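Local coordinates for putative pyridoxal phosphate-dependent transferase (PDB 4DQ6), which binds pyridoxal-5'-phosphate and belongs to the class I and II aminotransferase family, with the large mixed-sheet domain expected of that fold, at residues D115-Q120 with D164-L170; P122-F127 with C171-V177; M153-E159 with K188-I192. One frame throughout, in Å; residues are numbered along the deposited sequence.

Contacts 1 and 2 are buried, whereas contact 3 is only partly so and reaches the surface. Contact 1 pairs strands 116-119 and 165-171 of the central mixed sheet through backbone hydrogen bonds. Contact 2 lies where the chain leaves the C-terminal ends of the same two strands, at the pyridoxal-5'-phosphate; two loop-to-loop hydrogen bonds, one from a histidine side chain, replace the regular strand pairing, and F127 packs back on I169. Contact 3 covers the M118 and F168 face of contact 1 with helices 155-161 and 183-195, joined by side-chain packing: L189 rests on F168, and M153 on L170. Contacts 2 and 3 do not touch, their nearest atoms being about 6 Å apart.

Contact 1. Residues D115-Q120 with D164-L170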
loop_
_atom_site.group_PDB
_atom_site.type_symbol
_atom_site.label_atom_id
_atom_site.label_comp_id
_atom_site.label_asym_id
_atom_site.label_seq_id
_atom_site.Cartn_x
_atom_site.Cartn_y
_atom_site.Cartn_z
ATOM N N ASP A 115 -13.759 18.025 14.942
ATOM C CA ASP A 115 -12.668 18.928 15.345
ATOM C C ASP A 115 -12.240 19.712 14.105
ATOM O O ASP A 115 -12.342 19.210 12.950
ATOM C CB ASP A 115 -11.435 18.183 15.894
ATOM C CG ASP A 115 -11.572 17.770 17.319
ATOM O OD1 ASP A 115 -12.548 18.190 17.984
ATOM O OD2 ASP A 115 -10.725 17.048 17.848
ATOM N N LYS A 116 -11.768 20.930 14.364
ATOM C CA LYS A 116 -11.315 21.841 13.312
ATOM C C LYS A 116 -9.831 21.631 12.956
ATOM O O LYS A 116 -9.013 21.443 13.850
ATOM C CB LYS A 116 -11.554 23.296 13.722
ATOM C CG LYS A 116 -13.012 23.725 13.766
ATOM C CD LYS A 116 -13.115 25.061 14.491
ATOM C CE LYS A 116 -14.540 25.564 14.537
ATOM N NZ LYS A 116 -15.247 24.984 15.707
ATOM N N ILE A 117 -9.538 21.639 11.646
ATOM C CA ILE A 117 -8.214 21.455 11.060
ATOM C C ILE A 117 -8.081 22.550 10.010
ATOM O O ILE A 117 -8.978 22.737 9.159
ATOM C CB ILE A 117 -8.093 20.063 10.409
ATOM C CG1 ILE A 117 -8.239 18.942 11.463
ATOM C CG2 ILE A 117 -6.767 19.999 9.647
ATOM C CD1 ILE A 117 -8.203 17.524 10.919
ATOM N N MET A 118 -6.939 23.234 10.056
ATOM C CA MET A 118 -6.696 24.383 9.236
ATOM C C MET A 118 -5.732 24.069 8.119
ATOM O O MET A 118 -4.719 23.349 8.333
ATOM C CB MET A 118 -6.161 25.546 10.094
ATOM C CG MET A 118 -5.880 26.801 9.323
ATOM S SD MET A 118 -5.294 28.252 10.249
ATOM C CE MET A 118 -6.781 28.793 11.048
ATOM N N ILE A 119 -6.095 24.561 6.926
ATOM C CA ILE A 119 -5.177 24.506 5.732
ATOM C C ILE A 119 -5.073 25.880 5.085
ATOM O O ILE A 119 -5.852 26.800 5.450
ATOM C CB ILE A 119 -5.600 23.463 4.668
ATOM C CG1 ILE A 119 -6.856 23.882 3.931
ATOM C CG2 ILE A 119 -5.689 22.032 5.253
ATOM C CD1 ILE A 119 -7.243 22.950 2.777
ATOM N N GLN A 120 -4.106 26.122 4.196
ATOM C CA GLN A 120 -3.983 27.375 3.437
ATOM C C GLN A 120 -4.192 27.132 1.949
ATOM O O GLN A 120 -3.409 26.398 1.310
ATOM C CB GLN A 120 -2.610 27.992 3.629
ATOM C CG GLN A 120 -2.187 28.204 5.070
ATOM C CD GLN A 120 -0.744 28.600 5.237
ATOM O OE1 GLN A 120 0.171 27.844 4.902
ATOM N NE2 GLN A 120 -0.511 29.795 5.764
ATOM N N ASP A 164 -9.895 26.865 18.793
ATOM C CA ASP A 164 -10.268 25.428 18.818
ATOM C C ASP A 164 -9.732 24.586 17.648
ATOM O O ASP A 164 -10.102 23.450 17.563
ATOM C CB ASP A 164 -11.784 25.225 18.929
ATOM C CG ASP A 164 -12.355 25.720 20.262
ATOM O OD1 ASP A 164 -11.684 25.599 21.342
ATOM O OD2 ASP A 164 -13.503 26.219 20.210
ATOM N N VAL A 165 -8.891 25.134 16.757
ATOM C CA VAL A 165 -8.233 24.329 15.757
ATOM C C VAL A 165 -7.308 23.382 16.494
ATOM O O VAL A 165 -6.577 23.773 17.428
ATOM C CB VAL A 165 -7.464 25.253 14.809
ATOM C CG1 VAL A 165 -6.521 24.458 13.892
ATOM C CG2 VAL A 165 -8.430 26.003 13.949
ATOM N N LYS A 166 -7.274 22.124 16.036
ATOM C CA LYS A 166 -6.459 21.133 16.673
ATOM C C LYS A 166 -5.186 20.891 15.922
ATOM O O LYS A 166 -4.166 20.579 16.508
ATOM C CB LYS A 166 -7.256 19.839 16.773
ATOM C CG LYS A 166 -8.548 20.033 17.567
ATOM C CD LYS A 166 -8.315 20.501 19.002
ATOM C CE LYS A 166 -9.605 20.662 19.801
ATOM N NZ LYS A 166 -9.332 21.052 21.217
ATOM N N LEU A 167 -5.283 21.034 14.612
ATOM C CA LEU A 167 -4.166 20.673 13.693
ATOM C C LEU A 167 -4.086 21.692 12.584
ATOM O O LEU A 167 -5.114 22.227 12.148
ATOM C CB LEU A 167 -4.302 19.265 12.956
ATOM C CG LEU A 167 -4.377 17.986 13.787
ATOM C CD1 LEU A 167 -4.633 16.737 12.920
ATOM C CD2 LEU A 167 -3.060 17.818 14.546
ATOM N N PHE A 168 -2.853 21.898 12.094
ATOM C CA PHE A 168 -2.572 22.747 10.964
ATOM C C PHE A 168 -1.813 21.932 9.961
ATOM O O PHE A 168 -0.761 21.340 10.339
ATOM C CB PHE A 168 -1.775 23.998 11.429
ATOM C CG PHE A 168 -1.554 25.027 10.338
ATOM C CD1 PHE A 168 -0.630 24.779 9.329
ATOM C CD2 PHE A 168 -2.265 26.272 10.338
ATOM C CE1 PHE A 168 -0.423 25.730 8.345
ATOM C CE2 PHE A 168 -2.066 27.198 9.321
ATOM C CZ PHE A 168 -1.139 26.909 8.335
ATOM N N ILE A 169 -2.331 21.882 8.730
ATOM C CA ILE A 169 -1.618 21.105 7.720
ATOM C C ILE A 169 -0.890 22.112 6.800
ATOM O O ILE A 169 -1.551 22.924 6.127
ATOM C CB ILE A 169 -2.535 20.160 6.884
ATOM C CG1 ILE A 169 -3.505 19.356 7.738
ATOM C CG2 ILE A 169 -1.658 19.231 5.999
ATOM C CD1 ILE A 169 -4.379 18.369 6.975
ATOM N N LEU A 170 0.443 22.047 6.810
ATOM C CA LEU A 170 1.285 23.008 6.160
ATOM C C LEU A 170 1.843 22.268 4.922
ATOM O O LEU A 170 2.220 21.045 4.972
ATOM C CB LEU A 170 2.458 23.429 7.053
ATOM C CG LEU A 170 3.714 24.055 6.427
ATOM C CD1 LEU A 170 3.334 25.457 5.956
ATOM C CD2 LEU A 170 4.867 24.109 7.402
HETATM O O HOH W 1 -12.418 21.790 17.037
HETATM O O HOH W 2 -1.896 24.254 3.796
#
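M118 and F168, paired neighbours on adjoining parallel strands, meet through sulfur and ring: M118 SD lies 3.5 Å from F168 CE2 at the ring edge, a Met-aromatic contact. The methionine chain gets there with CG anti to the backbone N (chi1 -180°). Q120 comes to the same ring at its far end, CD 3.6 Å from F168 CZ, with the amide plane turned 71° from the ring. V165 CG1 packs against M118 CB. On the other face of the sheet, I117 CG2 touches I169 CG1 at 3.8 Å, and the ends of I117 and L167 lie alongside each other, pointing the same way.

These side chains hang on two neighbouring inner strands of the seven-stranded mixed sheet of the aminotransferase fold. Three backbone bonds set the register: K166 N to K116 O, M118 N to L167 O (3.0 Å) and I169 N to M118 O (2.8 Å). Beyond them the ladder is carried on by water. One water links K116 N with D164 O, another Q120 N with I169 O.

Strand 116-119 bonds along its other edge to E137, I139 and S141. Helix 126-133 covers the isoleucine face through F127 and V131, while L189 and C193 of helix 183-195 pack on F168; D115, whose carboxylate touches K166 CG, makes its salt bridge with K112.

Contact 2. Residues P122-F127 with C171-V177; sequences PVYSPF and CNPHNPV. With PLP (pyridoxal-5'-phosphate), chain C.
Y124 and N175 come together at the pyridoxal-5'-phosphate, in its pocket in the aminotransferase fold, where the loops following strands 116-119 and 165-171 converge. The Y124 ring lies face-on over the pyridine, CZ 3.4 Å from PLP C4, and P126 CD closes the opposite face of the tyrosine. Chi1 of -175° lays the Y124 ring there, its CD1 still 3.5 Å from N175 ND2.

Two hydrogen bonds tie loop to loop. H174 NE2 donates to P122 O at 2.7 Å, the oxygen lying in the imidazole plane, and Y124 N donates to N175 O at 3.0 Å, the donor tilted 34° from the carbonyl plane. N175 thus grips the tyrosine backbone through its own carbonyl, while R369 holds its OD1 and N175 ND2 donates to PLP O3 at 2.7 Å.

Apolar contacts fill the remainder. V123 CG2 and F127 CE2 both reach C171 CB, the latter at 3.8 Å, and C171 SG sits obliquely to the F127 ring. P122 CG meets V177 CG1 beside W329. The same cysteine sulfur touches the methyl group on the pyridine, C171 SG to PLP C2A 3.5 Å.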
loop_
_atom_site.group_PDB
_atom_site.type_symbol
_atom_site.label_atom_id
_atom_site.label_comp_id
_atom_site.label_asym_id
_atom_site.label_seq_id
_atom_site.Cartn_x
_atom_site.Cartn_y
_atom_site.Cartn_z
ATOM N N PRO A 122 -4.771 28.650 -2.136
ATOM C CA PRO A 122 -4.954 27.408 -2.909
ATOM C C PRO A 122 -3.897 26.388 -2.554
ATOM O O PRO A 122 -2.704 26.756 -2.417
ATOM C CB PRO A 122 -4.849 27.904 -4.335
ATOM C CG PRO A 122 -3.947 29.121 -4.263
ATOM C CD PRO A 122 -4.274 29.776 -2.919
ATOM N N VAL A 123 -4.253 25.109 -2.456
ATOM C CA VAL A 123 -3.316 24.080 -2.109
ATOM C C VAL A 123 -3.797 22.763 -2.711
ATOM O O VAL A 123 -4.978 22.589 -2.980
ATOM C CB VAL A 123 -3.067 23.981 -0.570
ATOM C CG1 VAL A 123 -4.309 23.398 0.125
ATOM C CG2 VAL A 123 -1.846 23.139 -0.208
ATOM N N TYR A 124 -2.837 21.863 -2.859
ATOM C CA TYR A 124 -2.979 20.420 -3.211
ATOM C C TYR A 124 -4.333 19.921 -2.699
ATOM O O TYR A 124 -4.607 20.011 -1.496
ATOM C CB TYR A 124 -1.845 19.670 -2.569
ATOM C CG TYR A 124 -1.779 18.206 -2.928
ATOM C CD1 TYR A 124 -1.735 17.806 -4.237
ATOM C CD2 TYR A 124 -1.725 17.235 -1.926
ATOM C CE1 TYR A 124 -1.685 16.480 -4.573
ATOM C CE2 TYR A 124 -1.662 15.868 -2.260
ATOM C CZ TYR A 124 -1.650 15.526 -3.592
ATOM O OH TYR A 124 -1.580 14.185 -4.022
ATOM N N SER A 125 -5.191 19.454 -3.608
ATOM C CA SER A 125 -6.613 19.316 -3.252
ATOM C C SER A 125 -6.859 18.230 -2.219
ATOM O O SER A 125 -7.834 18.325 -1.486
ATOM C CB SER A 125 -7.464 19.103 -4.465
ATOM O OG SER A 125 -7.109 17.840 -5.046
ATOM N N PRO A 126 -6.026 17.192 -2.142
ATOM C CA PRO A 126 -6.264 16.199 -1.090
ATOM C C PRO A 126 -6.188 16.736 0.310
ATOM O O PRO A 126 -6.740 16.091 1.226
ATOM C CB PRO A 126 -5.196 15.161 -1.356
ATOM C CG PRO A 126 -5.123 15.198 -2.841
ATOM C CD PRO A 126 -5.079 16.656 -3.149
ATOM N N PHE A 127 -5.540 17.879 0.522
ATOM C CA PHE A 127 -5.561 18.549 1.860
ATOM C C PHE A 127 -7.003 18.864 2.335
ATOM O O PHE A 127 -7.333 18.714 3.518
ATOM C CB PHE A 127 -4.798 19.862 1.832
ATOM C CG PHE A 127 -3.309 19.746 2.076
ATOM C CD1 PHE A 127 -2.579 18.651 1.717
ATOM C CD2 PHE A 127 -2.686 20.831 2.679
ATOM C CE1 PHE A 127 -1.203 18.629 1.979
ATOM C CE2 PHE A 127 -1.346 20.826 2.965
ATOM C CZ PHE A 127 -0.590 19.742 2.563
ATOM N N CYS A 171 1.879 22.954 3.763
ATOM C CA CYS A 171 2.566 22.453 2.588
ATOM C C CYS A 171 3.862 23.223 2.374
ATOM O O CYS A 171 3.812 24.423 2.191
ATOM C CB CYS A 171 1.627 22.611 1.383
ATOM S SG CYS A 171 1.992 21.563 -0.034
ATOM N N ASN A 172 5.018 22.524 2.387
ATOM C CA ASN A 172 6.349 23.166 2.354
ATOM C C ASN A 172 7.353 22.322 1.651
ATOM O O ASN A 172 7.831 21.406 2.243
ATOM C CB ASN A 172 6.720 23.409 3.855
ATOM C CG ASN A 172 8.108 23.960 4.113
ATOM O OD1 ASN A 172 8.515 24.847 3.440
ATOM N ND2 ASN A 172 8.791 23.477 5.215
ATOM N N PRO A 173 7.692 22.670 0.399
ATOM C CA PRO A 173 7.177 23.766 -0.420
ATOM C C PRO A 173 5.678 23.678 -0.728
ATOM O O PRO A 173 5.102 22.572 -0.729
ATOM C CB PRO A 173 7.959 23.636 -1.734
ATOM C CG PRO A 173 9.156 22.827 -1.402
ATOM C CD PRO A 173 8.785 21.934 -0.280
ATOM N N HIS A 174 5.050 24.811 -1.034
ATOM C CA HIS A 174 3.630 24.900 -1.182
ATOM C C HIS A 174 3.250 24.705 -2.661
ATOM O O HIS A 174 3.476 25.604 -3.500
ATOM C CB HIS A 174 3.150 26.216 -0.632
ATOM C CG HIS A 174 1.682 26.282 -0.529
ATOM N ND1 HIS A 174 1.031 26.327 0.691
ATOM C CD2 HIS A 174 0.721 26.299 -1.506
ATOM C CE1 HIS A 174 -0.302 26.359 0.435
ATOM N NE2 HIS A 174 -0.508 26.435 -0.888
ATOM N N ASN A 175 2.569 23.592 -2.921
ATOM C CA ASN A 175 1.943 23.286 -4.217
ATOM C C ASN A 175 0.508 23.804 -4.184
ATOM O O ASN A 175 -0.248 23.416 -3.288
ATOM C CB ASN A 175 1.998 21.760 -4.398
ATOM C CG ASN A 175 1.061 21.228 -5.434
ATOM O OD1 ASN A 175 0.562 21.915 -6.293
ATOM N ND2 ASN A 175 0.873 19.879 -5.392
ATOM N N PRO A 176 0.089 24.705 -5.099
ATOM C CA PRO A 176 0.684 24.891 -6.432
ATOM C C PRO A 176 1.442 26.183 -6.637
ATOM O O PRO A 176 1.965 26.416 -7.786
ATOM C CB PRO A 176 -0.577 24.886 -7.324
ATOM C CG PRO A 176 -1.535 25.659 -6.504
ATOM C CD PRO A 176 -1.336 25.110 -5.126
ATOM N N VAL A 177 1.478 27.060 -5.653
ATOM C CA VAL A 177 2.008 28.404 -5.874
ATOM C C VAL A 177 3.540 28.487 -5.968
ATOM O O VAL A 177 4.065 29.522 -6.381
ATOM C CB VAL A 177 1.469 29.423 -4.896
ATOM C CG1 VAL A 177 -0.060 29.418 -4.829
ATOM C CG2 VAL A 177 2.077 29.302 -3.506
HETATM N N1 PLP C . 1.573 16.032 -1.014
HETATM C C2 PLP C . 1.730 17.011 -1.964
HETATM C C2A PLP C . 1.822 18.475 -1.653
HETATM C C3 PLP C . 1.833 16.672 -3.366
HETATM O O3 PLP C . 1.960 17.615 -4.289
HETATM C C4 PLP C . 1.770 15.271 -3.752
HETATM C C4A PLP C . 1.814 14.857 -5.200
HETATM C C5 PLP C . 1.612 14.294 -2.686
HETATM C C6 PLP C . 1.509 14.721 -1.342
HETATM C C5A PLP C . 1.580 12.847 -3.067
HETATM O O4P PLP C . 0.896 12.223 -2.033
HETATM P P PLP C . 0.950 10.604 -2.035
HETATM O O1P PLP C . 2.301 10.280 -1.498
HETATM O O2P PLP C . -0.287 10.297 -1.100
HETATM O O3P PLP C . 0.833 10.245 -3.548
#

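Contact 3. Residues M153-E159 with K188-I192; sequences MDYEDIE and KLGDI
Two helices on one side of the central sheet, 155-161 and 183-195, run almost parallel here: their short segments differ in direction by 12° and stand 10.9 Å apart, a spacing bridged by side chains. Y155 fills much of the interval. The aliphatic chain of K188 lies over one face of its ring, a CH-pi contact with CD 3.8 Å from the ring centroid and almost straight above it. K188 CE carries on over the CG-CD2 side of the ring, 3.5 Å from Y155 CD2. The ammonium end bends off at chi4, leaving NZ with at most a weak, long cation-pi attraction. M153 CB backs the opposite ring face, so the phenol is sandwiched between M153 CB and the K188 side chain; its OH is tied to E185 O, one turn back along the helix of K188.

Deeper in, the packing is mainly apolar. M153, extended beyond CG, brings CE to 3.7 Å from L189 CD2, the two side chains crossing at about a right angle. I158 splits its branches between two partners: CD1 meets L189 CD1 at 3.9 Å, and CG2 meets I192 CG2 at 4.1 Å. I192 also places CD1 beside Y155 CD1. E159 folds back over the same isoleucine, with OE2 3.7 Å from I192 CG1, while its OE1 bonds to H196.

The first turn of helix 155-161 is fixed by D154 at the N-cap, whose OD1 accepts from D157 N at 3.1 Å, met from above the carboxylate plane. On the inner side L189 and M153 both touch L170. Helices laid against a mostly parallel sheet in this way belong to the three-layer alpha/beta/alpha large domain of fold-type I pyridoxal-phosphate enzymes.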
loop_
_atom_site.group_PDB
_atom_site.type_symbol
_atom_site.label_atom_id
_atom_site.label_comp_id
_atom_site.label_asym_id
_atom_site.label_seq_id
_atom_site.Cartn_x
_atom_site.Cartn_y
_atom_site.Cartn_z
ATOM N N MET A 153 1.852 33.809 3.583
ATOM C CA MET A 153 0.841 33.473 4.631
ATOM C C MET A 153 0.077 34.674 5.166
ATOM O O MET A 153 0.625 35.787 5.339
ATOM C CB MET A 153 1.524 32.717 5.739
ATOM C CG MET A 153 2.299 31.478 5.268
ATOM S SD MET A 153 2.779 30.476 6.691
ATOM C CE MET A 153 3.693 29.175 5.868
ATOM N N ASP A 154 -1.226 34.472 5.425
ATOM C CA ASP A 154 -2.024 35.523 6.015
ATOM C C ASP A 154 -2.090 35.309 7.534
ATOM O O ASP A 154 -3.004 34.684 8.045
ATOM C CB ASP A 154 -3.403 35.590 5.388
ATOM C CG ASP A 154 -4.181 36.824 5.799
ATOM O OD1 ASP A 154 -3.843 37.429 6.852
ATOM O OD2 ASP A 154 -5.134 37.216 5.067
ATOM N N TYR A 155 -1.092 35.839 8.232
ATOM C CA TYR A 155 -0.886 35.517 9.629
ATOM C C TYR A 155 -2.019 36.056 10.481
ATOM O O TYR A 155 -2.397 35.391 11.458
ATOM C CB TYR A 155 0.469 36.038 10.114
ATOM C CG TYR A 155 1.654 35.382 9.450
ATOM C CD1 TYR A 155 2.000 34.052 9.732
ATOM C CD2 TYR A 155 2.379 36.066 8.526
ATOM C CE1 TYR A 155 3.083 33.446 9.138
ATOM C CE2 TYR A 155 3.471 35.456 7.934
ATOM C CZ TYR A 155 3.779 34.154 8.223
ATOM O OH TYR A 155 4.876 33.575 7.648
ATOM N N GLU A 156 -2.538 37.254 10.153
ATOM C CA GLU A 156 -3.699 37.816 10.827
ATOM C C GLU A 156 -4.898 36.892 10.648
ATOM O O GLU A 156 -5.641 36.662 11.597
ATOM C CB GLU A 156 -4.040 39.231 10.281
ATOM C CG GLU A 156 -5.166 39.963 11.005
ATOM C CD GLU A 156 -5.495 41.330 10.399
ATOM O OE1 GLU A 156 -5.901 42.236 11.153
ATOM O OE2 GLU A 156 -5.347 41.486 9.166
ATOM N N ASP A 157 -5.109 36.383 9.434
ATOM C CA ASP A 157 -6.270 35.523 9.172
ATOM C C ASP A 157 -6.179 34.218 9.958
ATOM O O ASP A 157 -7.194 33.763 10.536
ATOM C CB ASP A 157 -6.432 35.256 7.674
ATOM C CG ASP A 157 -7.712 34.573 7.339
ATOM O OD1 ASP A 157 -8.817 35.175 7.509
ATOM O OD2 ASP A 157 -7.627 33.394 6.948
ATOM N N ILE A 158 -4.969 33.645 10.011
ATOM C CA ILE A 158 -4.689 32.410 10.770
ATOM C C ILE A 158 -5.052 32.641 12.236
ATOM O O ILE A 158 -5.839 31.881 12.830
ATOM C CB ILE A 158 -3.218 32.047 10.740
ATOM C CG1 ILE A 158 -2.815 31.627 9.313
ATOM C CG2 ILE A 158 -2.943 30.875 11.647
ATOM C CD1 ILE A 158 -1.317 31.351 9.096
ATOM N N GLU A 159 -4.515 33.720 12.805
ATOM C CA GLU A 159 -4.858 34.123 14.189
ATOM C C GLU A 159 -6.356 34.280 14.411
ATOM O O GLU A 159 -6.910 33.802 15.449
ATOM C CB GLU A 159 -4.178 35.456 14.503
ATOM C CG GLU A 159 -2.739 35.334 14.950
ATOM C CD GLU A 159 -2.599 34.944 16.421
ATOM O OE1 GLU A 159 -3.610 34.692 17.107
ATOM O OE2 GLU A 159 -1.444 34.880 16.887
ATOM N N LYS A 188 7.260 32.402 12.228
ATOM C CA LYS A 188 6.035 33.145 12.594
ATOM C C LYS A 188 4.837 32.211 12.689
ATOM O O LYS A 188 4.047 32.281 13.623
ATOM C CB LYS A 188 5.814 34.290 11.624
ATOM C CG LYS A 188 4.815 35.317 12.150
ATOM C CD LYS A 188 4.917 36.583 11.319
ATOM C CE LYS A 188 3.713 37.464 11.503
ATOM N NZ LYS A 188 3.799 38.189 12.787
ATOM N N LEU A 189 4.702 31.274 11.760
ATOM C CA LEU A 189 3.613 30.292 11.793
ATOM C C LEU A 189 3.730 29.380 13.000
ATOM O O LEU A 189 2.747 29.078 13.667
ATOM C CB LEU A 189 3.611 29.433 10.508
ATOM C CG LEU A 189 2.649 28.243 10.419
ATOM C CD1 LEU A 189 1.194 28.775 10.553
ATOM C CD2 LEU A 189 3.042 27.439 9.124
ATOM N N GLY A 190 4.926 28.860 13.246
ATOM C CA GLY A 190 5.068 27.847 14.261
ATOM C C GLY A 190 4.851 28.455 15.638
ATOM O O GLY A 190 4.389 27.775 16.526
ATOM N N ASP A 191 5.191 29.729 15.777
ATOM C CA ASP A 191 4.936 30.438 17.038
ATOM C C ASP A 191 3.463 30.567 17.299
ATOM O O ASP A 191 3.011 30.365 18.437
ATOM C CB ASP A 191 5.575 31.818 16.989
ATOM C CG ASP A 191 7.048 31.772 17.231
ATOM O OD1 ASP A 191 7.556 30.712 17.670
ATOM O OD2 ASP A 191 7.708 32.825 17.015
ATOM N N ILE A 192 2.703 30.921 16.276
ATOM C CA ILE A 192 1.248 30.965 16.405
ATOM C C ILE A 192 0.698 29.619 16.867
ATOM O O ILE A 192 -0.071 29.501 17.790
ATOM C CB ILE A 192 0.576 31.399 15.076
ATOM C CG1 ILE A 192 0.898 32.873 14.786
ATOM C CG2 ILE A 192 -0.940 31.232 15.153
ATOM C CD1 ILE A 192 0.454 33.331 13.411
#